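Local structure of bile salt hydrolase/transferase (Clostridium perfringens, 2BJF) at residues Val172-Leu186 with Pro225-Asp237. The protein hydrolyses the amide bond of glycine- and taurine-conjugated bile salts, releasing the amino acid and free bile acid, and also acts as a bile acid amine N-acyltransferase. Sequence-based numbering, arbitrary orientation.
Sequences VLTNSPTFDWHVANL and PASRFIRVAFLRD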
loop_
_atom_site.group_PDB
_atom_site.type_symbol
_atom_site.label_atom_id
_atom_site.label_comp_id
_atom_site.label_asym_id
_atom_site.label_seq_id
_atom_site.Cartn_x
_atom_site.Cartn_y
_atom_site.Cartn_z
ATOM N N VAL A 172 -0.801 -17.549 -14.497
ATOM C CA VAL A 172 -1.783 -16.463 -14.552
ATOM C C VAL A 172 -1.468 -15.435 -15.641
ATOM O O VAL A 172 -0.338 -15.356 -16.134
ATOM C CB VAL A 172 -1.928 -15.724 -13.181
ATOM C CG1 VAL A 172 -2.135 -16.708 -12.027
ATOM C CG2 VAL A 172 -0.728 -14.823 -12.910
ATOM N N LEU A 173 -2.480 -14.652 -16.004
ATOM C CA LEU A 173 -2.320 -13.516 -16.910
ATOM C C LEU A 173 -3.406 -12.490 -16.616
ATOM O O LEU A 173 -4.514 -12.854 -16.237
ATOM C CB LEU A 173 -2.409 -13.970 -18.374
ATOM C CG LEU A 173 -2.022 -12.963 -19.467
ATOM C CD1 LEU A 173 -0.539 -12.615 -19.391
ATOM C CD2 LEU A 173 -2.376 -13.493 -20.848
ATOM N N THR A 174 -3.085 -11.209 -16.769
ATOM C CA THR A 174 -4.123 -10.178 -16.737
ATOM C C THR A 174 -4.078 -9.333 -18.010
ATOM O O THR A 174 -4.311 -9.846 -19.107
ATOM C CB THR A 174 -4.083 -9.297 -15.453
ATOM O OG1 THR A 174 -2.822 -8.626 -15.354
ATOM C CG2 THR A 174 -4.325 -10.141 -14.201
ATOM N N ASN A 175 -3.772 -8.049 -17.860
ATOM C CA ASN A 175 -3.744 -7.122 -18.982
ATOM C C ASN A 175 -2.401 -6.384 -19.020
ATOM O O ASN A 175 -1.391 -6.938 -18.582
ATOM C CB ASN A 175 -4.949 -6.177 -18.904
ATOM C CG ASN A 175 -6.265 -6.922 -18.690
ATOM O OD1 ASN A 175 -6.807 -6.946 -17.583
ATOM N ND2 ASN A 175 -6.768 -7.554 -19.744
ATOM N N SER A 176 -2.378 -5.160 -19.547
ATOM C CA SER A 176 -1.131 -4.393 -19.683
ATOM C C SER A 176 -0.522 -4.024 -18.321
ATOM O O SER A 176 -1.259 -3.862 -17.349
ATOM C CB SER A 176 -1.363 -3.144 -20.537
ATOM O OG SER A 176 -1.711 -3.507 -21.864
ATOM N N PRO A 177 0.821 -3.884 -18.240
ATOM C CA PRO A 177 1.859 -3.962 -19.280
ATOM C C PRO A 177 2.199 -5.379 -19.757
ATOM O O PRO A 177 1.444 -6.324 -19.513
ATOM C CB PRO A 177 3.090 -3.329 -18.605
ATOM C CG PRO A 177 2.655 -2.864 -17.270
ATOM C CD PRO A 177 1.412 -3.594 -16.923
ATOM N N THR A 178 3.337 -5.506 -20.439
ATOM C CA THR A 178 3.784 -6.778 -21.012
ATOM C C THR A 178 4.042 -7.835 -19.936
ATOM O O THR A 178 4.224 -7.508 -18.758
ATOM C CB THR A 178 5.052 -6.594 -21.872
ATOM O OG1 THR A 178 6.111 -6.071 -21.060
ATOM C CG2 THR A 178 4.783 -5.644 -23.037
ATOM N N PHE A 179 4.060 -9.100 -20.352
ATOM C CA PHE A 179 4.175 -10.224 -19.419
ATOM C C PHE A 179 5.461 -10.183 -18.593
ATOM O O PHE A 179 5.437 -10.438 -17.387
ATOM C CB PHE A 179 4.039 -11.562 -20.156
ATOM C CG PHE A 179 4.006 -12.758 -19.242
ATOM C CD1 PHE A 179 2.921 -12.976 -18.394
ATOM C CD2 PHE A 179 5.057 -13.668 -19.230
ATOM C CE1 PHE A 179 2.889 -14.081 -17.547
ATOM C CE2 PHE A 179 5.033 -14.779 -18.391
ATOM C CZ PHE A 179 3.949 -14.982 -17.545
ATOM N N ASP A 180 6.573 -9.846 -19.244
ATOM C CA ASP A 180 7.861 -9.741 -18.561
ATOM C C ASP A 180 7.864 -8.658 -17.481
ATOM O O ASP A 180 8.571 -8.786 -16.478
ATOM C CB ASP A 180 9.004 -9.523 -19.561
ATOM C CG ASP A 180 8.802 -8.295 -20.429
ATOM O OD1 ASP A 180 7.771 -8.215 -21.124
ATOM O OD2 ASP A 180 9.686 -7.413 -20.427
ATOM N N TRP A 181 7.069 -7.606 -17.684
ATOM C CA TRP A 181 6.922 -6.548 -16.681
ATOM C C TRP A 181 6.272 -7.090 -15.408
ATOM O O TRP A 181 6.744 -6.821 -14.301
ATOM C CB TRP A 181 6.124 -5.353 -17.229
ATOM C CG TRP A 181 6.099 -4.180 -16.283
ATOM C CD1 TRP A 181 6.905 -3.079 -16.323
ATOM C CD2 TRP A 181 5.237 -4.005 -15.148
ATOM N NE1 TRP A 181 6.602 -2.231 -15.284
ATOM C CE2 TRP A 181 5.580 -2.773 -14.550
ATOM C CE3 TRP A 181 4.204 -4.769 -14.582
ATOM C CZ2 TRP A 181 4.931 -2.285 -13.410
ATOM C CZ3 TRP A 181 3.557 -4.284 -13.449
ATOM C CH2 TRP A 181 3.924 -3.053 -12.876
ATOM N N HIS A 182 5.190 -7.850 -15.573
ATOM C CA HIS A 182 4.470 -8.426 -14.437
ATOM C C HIS A 182 5.333 -9.428 -13.675
ATOM O O HIS A 182 5.331 -9.442 -12.444
ATOM C CB HIS A 182 3.169 -9.090 -14.895
ATOM C CG HIS A 182 2.132 -8.124 -15.377
ATOM N ND1 HIS A 182 1.356 -7.375 -14.519
ATOM C CD2 HIS A 182 1.738 -7.791 -16.629
ATOM C CE1 HIS A 182 0.530 -6.620 -15.222
ATOM N NE2 HIS A 182 0.740 -6.855 -16.505
ATOM N N VAL A 183 6.072 -10.256 -14.412
ATOM C CA VAL A 183 6.967 -11.244 -13.806
ATOM C C VAL A 183 8.032 -10.560 -12.938
ATOM O O VAL A 183 8.330 -11.024 -11.834
ATOM C CB VAL A 183 7.615 -12.167 -14.874
ATOM C CG1 VAL A 183 8.646 -13.098 -14.247
ATOM C CG2 VAL A 183 6.546 -12.983 -15.584
ATOM N N ALA A 184 8.582 -9.452 -13.432
ATOM C CA ALA A 184 9.542 -8.661 -12.664
ATOM C C ALA A 184 8.881 -7.984 -11.459
ATOM O O ALA A 184 9.506 -7.838 -10.405
ATOM C CB ALA A 184 10.230 -7.631 -13.553
ATOM N N ASN A 185 7.619 -7.583 -11.618
ATOM C CA ASN A 185 6.860 -6.948 -10.536
ATOM C C ASN A 185 6.610 -7.892 -9.357
ATOM O O ASN A 185 6.512 -7.445 -8.214
ATOM C CB ASN A 185 5.538 -6.370 -11.061
ATOM C CG ASN A 185 4.904 -5.369 -10.095
ATOM O OD1 ASN A 185 5.594 -4.569 -9.458
ATOM N ND2 ASN A 185 3.579 -5.401 -10.000
ATOM N N LEU A 186 6.520 -9.191 -9.639
ATOM C CA LEU A 186 6.350 -10.204 -8.590
ATOM C C LEU A 186 7.478 -10.162 -7.560
ATOM O O LEU A 186 7.250 -10.405 -6.376
ATOM C CB LEU A 186 6.262 -11.608 -9.191
ATOM C CG LEU A 186 5.038 -11.983 -10.025
ATOM C CD1 LEU A 186 5.311 -13.276 -10.767
ATOM C CD2 LEU A 186 3.794 -12.113 -9.162
ATOM N N PRO A 225 -4.852 -4.048 -13.701
ATOM C CA PRO A 225 -4.250 -5.302 -14.162
ATOM C C PRO A 225 -3.030 -5.746 -13.348
ATOM O O PRO A 225 -2.912 -6.931 -13.032
ATOM C CB PRO A 225 -3.862 -4.993 -15.609
ATOM C CG PRO A 225 -4.802 -3.914 -16.026
ATOM C CD PRO A 225 -4.998 -3.073 -14.799
ATOM N N ALA A 226 -2.143 -4.810 -13.005
ATOM C CA ALA A 226 -0.942 -5.143 -12.233
ATOM C C ALA A 226 -1.275 -5.674 -10.836
ATOM O O ALA A 226 -0.707 -6.674 -10.393
ATOM C CB ALA A 226 -0.002 -3.945 -12.150
ATOM N N SER A 227 -2.208 -5.014 -10.155
ATOM C CA SER A 227 -2.618 -5.435 -8.815
ATOM C C SER A 227 -3.321 -6.790 -8.829
ATOM O O SER A 227 -3.081 -7.630 -7.956
ATOM C CB SER A 227 -3.502 -4.374 -8.166
ATOM O OG SER A 227 -2.757 -3.190 -7.944
ATOM N N ARG A 228 -4.176 -7.002 -9.828
ATOM C CA ARG A 228 -4.867 -8.280 -9.982
ATOM C C ARG A 228 -3.897 -9.420 -10.285
ATOM O O ARG A 228 -4.065 -10.527 -9.772
ATOM C CB ARG A 228 -5.971 -8.185 -11.041
ATOM C CG ARG A 228 -7.150 -7.327 -10.601
ATOM C CD ARG A 228 -8.306 -7.374 -11.589
ATOM N NE ARG A 228 -8.080 -6.552 -12.779
ATOM C CZ ARG A 228 -7.648 -7.014 -13.950
ATOM N NH1 ARG A 228 -7.370 -8.304 -14.105
ATOM N NH2 ARG A 228 -7.485 -6.182 -14.971
ATOM N N PHE A 229 -2.878 -9.139 -11.098
ATOM C CA PHE A 229 -1.836 -10.123 -11.418
ATOM C C PHE A 229 -1.141 -10.602 -10.143
ATOM O O PHE A 229 -0.985 -11.804 -9.932
ATOM C CB PHE A 229 -0.817 -9.534 -12.404
ATOM C CG PHE A 229 0.124 -10.552 -13.004
ATOM C CD1 PHE A 229 -0.064 -11.010 -14.304
ATOM C CD2 PHE A 229 1.216 -11.031 -12.279
ATOM C CE1 PHE A 229 0.807 -11.945 -14.869
ATOM C CE2 PHE A 229 2.091 -11.965 -12.832
ATOM C CZ PHE A 229 1.887 -12.422 -14.131
ATOM N N ILE A 230 -0.739 -9.656 -9.295
ATOM C CA ILE A 230 -0.081 -9.986 -8.031
ATOM C C ILE A 230 -0.974 -10.869 -7.160
ATOM O O ILE A 230 -0.533 -11.910 -6.675
ATOM C CB ILE A 230 0.363 -8.712 -7.252
ATOM C CG1 ILE A 230 1.340 -7.862 -8.086
ATOM C CG2 ILE A 230 0.954 -9.077 -5.881
ATOM C CD1 ILE A 230 2.614 -8.578 -8.546
ATOM N N ARG A 231 -2.232 -10.464 -6.990
ATOM C CA ARG A 231 -3.159 -11.204 -6.135
ATOM C C ARG A 231 -3.388 -12.639 -6.610
ATOM O O ARG A 231 -3.236 -13.576 -5.829
ATOM C CB ARG A 231 -4.491 -10.462 -5.971
ATOM C CG ARG A 231 -4.378 -9.177 -5.159
ATOM C CD ARG A 231 -5.632 -8.907 -4.321
ATOM N NE ARG A 231 -6.856 -8.782 -5.118
ATOM C CZ ARG A 231 -7.217 -7.696 -5.799
ATOM N NH1 ARG A 231 -6.446 -6.612 -5.814
ATOM N NH2 ARG A 231 -8.357 -7.694 -6.477
ATOM N N VAL A 232 -3.720 -12.810 -7.890
ATOM C CA VAL A 232 -3.992 -14.147 -8.427
ATOM C C VAL A 232 -2.743 -15.043 -8.396
ATOM O O VAL A 232 -2.840 -16.237 -8.118
ATOM C CB VAL A 232 -4.679 -14.099 -9.831
ATOM C CG1 VAL A 232 -3.753 -13.539 -10.905
ATOM C CG2 VAL A 232 -5.213 -15.467 -10.227
ATOM N N ALA A 233 -1.574 -14.455 -8.647
ATOM C CA ALA A 233 -0.318 -15.208 -8.623
ATOM C C ALA A 233 -0.045 -15.815 -7.246
ATOM O O ALA A 233 0.304 -16.992 -7.138
ATOM C CB ALA A 233 0.842 -14.328 -9.058
ATOM N N PHE A 234 -0.221 -15.013 -6.198
ATOM C CA PHE A 234 0.052 -15.468 -4.838
ATOM C C PHE A 234 -1.059 -16.336 -4.238
ATOM O O PHE A 234 -0.769 -17.275 -3.499
ATOM C CB PHE A 234 0.413 -14.290 -3.926
ATOM C CG PHE A 234 1.813 -13.782 -4.131
ATOM C CD1 PHE A 234 2.889 -14.385 -3.481
ATOM C CD2 PHE A 234 2.061 -12.717 -4.990
ATOM C CE1 PHE A 234 4.196 -13.924 -3.676
ATOM C CE2 PHE A 234 3.362 -12.247 -5.194
ATOM C CZ PHE A 234 4.432 -12.854 -4.535
ATOM N N LEU A 235 -2.318 -16.037 -4.565
ATOM C CA LEU A 235 -3.437 -16.882 -4.132
ATOM C C LEU A 235 -3.322 -18.288 -4.716
ATOM O O LEU A 235 -3.587 -19.277 -4.029
ATOM C CB LEU A 235 -4.789 -16.268 -4.516
ATOM C CG LEU A 235 -5.248 -14.981 -3.827
ATOM C CD1 LEU A 235 -6.584 -14.571 -4.399
ATOM C CD2 LEU A 235 -5.343 -15.129 -2.319
ATOM N N ARG A 236 -2.924 -18.364 -5.986
ATOM C CA ARG A 236 -2.693 -19.641 -6.660
ATOM C C ARG A 236 -1.533 -20.393 -6.011
ATOM O O ARG A 236 -1.657 -21.576 -5.690
ATOM C CB ARG A 236 -2.415 -19.413 -8.148
ATOM C CG ARG A 236 -2.145 -20.677 -8.947
ATOM C CD ARG A 236 -1.646 -20.343 -10.342
ATOM N NE ARG A 236 -1.467 -21.548 -11.147
ATOM C CZ ARG A 236 -0.334 -22.239 -11.234
ATOM N NH1 ARG A 236 0.748 -21.848 -10.570
ATOM N NH2 ARG A 236 -0.281 -23.326 -11.993
ATOM N N ASP A 237 -0.414 -19.697 -5.815
ATOM C CA ASP A 237 0.775 -20.285 -5.202
ATOM C C ASP A 237 0.478 -20.864 -3.819
ATOM O O ASP A 237 0.905 -21.977 -3.503
ATOM C CB ASP A 237 1.899 -19.250 -5.108
ATOM C CG ASP A 237 3.151 -19.807 -4.455
ATOM O OD1 ASP A 237 3.787 -20.708 -5.042
ATOM O OD2 ASP A 237 3.499 -19.338 -3.353
HETATM O O HOH W 1 -1.762 -2.434 -14.734
HETATM O O HOH W 2 1.849 -7.208 -11.649
#
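P225 O, in the first turn of helix 225-237, accepts a hydrogen bond from T174 OG1 at 2.9 Å in a buried contact of this N-terminal nucleophile (Ntn) hydrolase fold, where the helix packs against strand 172-173 and crosses helix 179-186 at an oblique angle. That carbonyl is gripped twice: T174 OG1 and the helical F229 N arrive from opposite faces of its plane. At A226 two waters bridge the segments, one joining A226 N to S176 O, the other linking A226 O with H182 ND1 and N185 ND2. R228, bent at chi3, lays NH2 in line with N175 OD1, 2.8 Å and 169° at the hydrogen; the acceptor lies in the guanidinium plane, although amide and guanidinium are steeply turned against each other. This bond ties the helix to the taurine pocket, since N175 touches the bound product and its ND2 bonds N82 O, while R228 NH1 bonds the backbone O of C2, the inferred nucleophile. F229, its CG anti to the backbone N (chi1 -168°), inserts its ring between H182 and V172. H182 CB stands 3.5 Å over the centroid of the F229 ring, a CH-pi contact; the imidazole forms an offset stack with planes 20° apart, and V172 CG2 makes a second CH-pi contact over the opposite face of the F229 ring. V232 CG1 meets V172 CB at 3.6 Å. I230, A233 and F234 complete with F229 the hole that receives L186 as a knob; L186 CD2 lies 3.7 Å from A233 CB.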